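Local coordinates for protein gamma-glutamyl-gamma-aminobutyraldehyde dehydrogenase (Burkholderia cenocepacia, PDB 4LIH) that probably oxidises aldehydes such as gamma-glutamyl-gamma-aminobutyraldehyde to carboxylic acids with NAD(P)+ as cofactor, at residues 96-99 with 100-104. Sequence-based numbering, arbitrary orientation.
Sequences LRWA and ALMRE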
ATOM      1  N   LEU A  96      17.551  -4.987 -16.956  1.00 10.45           N
ATOM      2  CA  LEU A  96      18.567  -5.827 -16.328  1.00 10.81           C
ATOM      3  C   LEU A  96      19.789  -6.077 -17.234  1.00 11.44           C
ATOM      4  O   LEU A  96      20.945  -6.015 -16.762  1.00 11.65           O
ATOM      5  CB  LEU A  96      17.963  -7.165 -15.818  1.00 10.88           C
ATOM      6  CG  LEU A  96      17.001  -7.043 -14.633  1.00 10.72           C
ATOM      7  CD1 LEU A  96      16.537  -8.443 -14.145  1.00 10.71           C
ATOM      8  CD2 LEU A  96      17.701  -6.332 -13.551  1.00 10.63           C
ATOM      9  N   ARG A  97      19.563  -6.361 -18.517  1.00 12.10           N
ATOM     10  CA  ARG A  97      20.675  -6.581 -19.411  1.00 12.95           C
ATOM     11  C   ARG A  97      21.551  -5.322 -19.565  1.00 12.23           C
ATOM     12  O   ARG A  97      22.752  -5.405 -19.688  1.00 12.04           O
ATOM     13  CB  ARG A  97      20.181  -7.056 -20.778  1.00 14.43           C
ATOM     14  CG  ARG A  97      21.264  -7.243 -21.816  1.00 16.45           C
ATOM     15  CD  ARG A  97      22.215  -8.334 -21.393  1.00 18.27           C
ATOM     16  NE  ARG A  97      23.328  -8.513 -22.321  1.00 20.69           N
ATOM     17  CZ  ARG A  97      24.548  -8.883 -21.962  1.00 21.55           C
ATOM     18  NH1 ARG A  97      24.842  -9.090 -20.696  1.00 22.78           N
ATOM     19  NH2 ARG A  97      25.493  -9.000 -22.883  1.00 23.70           N
ATOM     20  N   TRP A  98      20.934  -4.151 -19.552  1.00 11.45           N
ATOM     21  CA  TRP A  98      21.678  -2.900 -19.719  1.00 11.15           C
ATOM     22  C   TRP A  98      22.568  -2.661 -18.510  1.00 11.05           C
ATOM     23  O   TRP A  98      23.767  -2.374 -18.642  1.00 11.08           O
ATOM     24  CB  TRP A  98      20.688  -1.759 -19.911  1.00 10.92           C
ATOM     25  CG  TRP A  98      21.252  -0.417 -20.152  1.00 10.85           C
ATOM     26  CD1 TRP A  98      22.451  -0.093 -20.699  1.00 10.95           C
ATOM     27  CD2 TRP A  98      20.557   0.802 -19.938  1.00 10.78           C
ATOM     28  NE1 TRP A  98      22.549   1.278 -20.833  1.00 10.98           N
ATOM     29  CE2 TRP A  98      21.410   1.848 -20.319  1.00 10.79           C
ATOM     30  CE3 TRP A  98      19.305   1.107 -19.403  1.00 10.77           C
ATOM     31  CZ2 TRP A  98      21.028   3.178 -20.251  1.00 10.71           C
ATOM     32  CZ3 TRP A  98      18.942   2.439 -19.309  1.00 10.59           C
ATOM     33  CH2 TRP A  98      19.792   3.448 -19.750  1.00 10.57           C
ATOM     34  N   ALA A  99      21.994  -2.864 -17.331  1.00 10.80           N
ATOM     35  CA  ALA A  99      22.729  -2.762 -16.106  1.00 10.72           C
ATOM     36  C   ALA A  99      23.871  -3.761 -16.034  1.00 10.84           C
ATOM     37  O   ALA A  99      24.978  -3.391 -15.621  1.00 10.98           O
ATOM     38  CB  ALA A  99      21.807  -2.975 -14.920  1.00 10.66           C
ATOM     39  N   ALA A 100      23.606  -5.000 -16.411  1.00 10.83           N
ATOM     40  CA  ALA A 100      24.685  -6.022 -16.535  1.00 11.13           C
ATOM     41  C   ALA A 100      25.822  -5.530 -17.435  1.00 11.41           C
ATOM     42  O   ALA A 100      27.007  -5.706 -17.120  1.00 11.42           O
ATOM     43  CB  ALA A 100      24.137  -7.333 -17.055  1.00 11.25           C
ATOM     44  N   LEU A 101      25.457  -4.931 -18.568  1.00 11.52           N
ATOM     45  CA  LEU A 101      26.453  -4.343 -19.451  1.00 11.87           C
ATOM     46  C   LEU A 101      27.225  -3.226 -18.771  1.00 11.68           C
ATOM     47  O   LEU A 101      28.461  -3.170 -18.877  1.00 11.78           O
ATOM     48  CB  LEU A 101      25.845  -3.861 -20.762  1.00 12.00           C
ATOM     49  CG  LEU A 101      25.466  -4.969 -21.757  1.00 12.40           C
ATOM     50  CD1 LEU A 101      24.561  -4.401 -22.823  1.00 12.40           C
ATOM     51  CD2 LEU A 101      26.676  -5.600 -22.413  1.00 12.69           C
ATOM     52  N   MET A 102      26.536  -2.339 -18.060  1.00 11.71           N
ATOM     53  CA  MET A 102      27.247  -1.288 -17.346  1.00 11.63           C
ATOM     54  C   MET A 102      28.290  -1.928 -16.433  1.00 11.96           C
ATOM     55  O   MET A 102      29.428  -1.465 -16.367  1.00 12.12           O
ATOM     56  CB  MET A 102      26.330  -0.431 -16.495  1.00 11.52           C
ATOM     57  CG  MET A 102      25.340   0.391 -17.275  1.00 11.57           C
ATOM     58  SD  MET A 102      24.369   1.446 -16.146  1.00 11.44           S
ATOM     59  CE  MET A 102      23.080   1.793 -17.290  1.00 11.53           C
ATOM     60  N   ARG A 103      27.894  -2.984 -15.746  1.00 11.94           N
ATOM     61  CA  ARG A 103      28.773  -3.657 -14.841  1.00 12.33           C
ATOM     62  C   ARG A 103      29.956  -4.333 -15.575  1.00 13.07           C
ATOM     63  O   ARG A 103      31.094  -4.292 -15.098  1.00 12.76           O
ATOM     64  CB  ARG A 103      27.985  -4.665 -13.989  1.00 12.21           C
ATOM     65  CG  ARG A 103      27.071  -3.981 -13.003  1.00 11.86           C
ATOM     66  CD  ARG A 103      26.390  -4.980 -12.070  1.00 11.92           C
ATOM     67  NE  ARG A 103      25.404  -4.327 -11.201  1.00 11.70           N
ATOM     68  CZ  ARG A 103      25.681  -3.685 -10.060  1.00 11.86           C
ATOM     69  NH1 ARG A 103      26.934  -3.576  -9.582  1.00 12.08           N
ATOM     70  NH2 ARG A 103      24.691  -3.136  -9.375  1.00 11.69           N
ATOM     71  N   GLU A 104      29.687  -4.931 -16.724  1.00 14.45           N
ATOM     72  CA  GLU A 104      30.728  -5.541 -17.544  1.00 15.74           C
ATOM     73  C   GLU A 104      31.748  -4.483 -18.017  1.00 15.17           C
ATOM     74  O   GLU A 104      32.941  -4.750 -18.140  1.00 15.39           O
ATOM     75  CB  GLU A 104      30.126  -6.205 -18.777  1.00 17.97           C
ATOM     76  CG  GLU A 104      29.419  -7.520 -18.524  1.00 20.58           C
ATOM     77  CD  GLU A 104      28.828  -8.052 -19.806  1.00 22.67           C
ATOM     78  OE1 GLU A 104      29.522  -7.955 -20.824  1.00 25.26           O
ATOM     79  OE2 GLU A 104      27.675  -8.535 -19.792  1.00 26.61           O
TER
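With CG of Trp98 trans to its backbone nitrogen (chi1 -178°) and the Met102 chain running extended beyond CG, the methionine methyl one turn later comes to rest on the indole. Met102 CE sits 3.6 Å from the centroid of the five-membered ring, close to the ring normal, and the ring atom nearest to it is Trp98 CE2, at 3.5 Å. This is a CH-pi contact made by the methyl; Met102 SD lies above the same ring but farther off, 5.1 Å from the centroid. The tryptophan is gripped beyond the helix as well: its NE1 donates to Val211 O, and its ring stacks with Phe186.

Arg97 likewise starts out opposite its backbone nitrogen, but a bend at chi2 (64°) turns its guanidinium along the helix toward Glu104. NH1 of Arg97 meets OE2 of Glu104 at 3.0 Å in a bent, hydrogen-bonded salt bridge, the acceptor lying 26° out of the guanidinium plane. Leu101 CD2 lies over one face of that group, displaced toward the rim and 3.6 Å from Arg97 NH2, so an apolar branch packs against the arginine while NH1 serves the carboxylate. On another side of the helix, Arg103 reaches out to a salt bridge with Glu137 of helix 121-142.

Beneath these side chains the backbone keeps its i to i+4 bonds, among them Met102 N to Trp98 O at 2.8 Å. The whole exemplifies an amphipathic alpha-helix, here 88-104, whose Trp98, backed by Met102 in an i to i+4 Met-aromatic pair, packs with Leu101 on helix 206-218 while an i to i+7 salt bridge spans two turns of its exposed side.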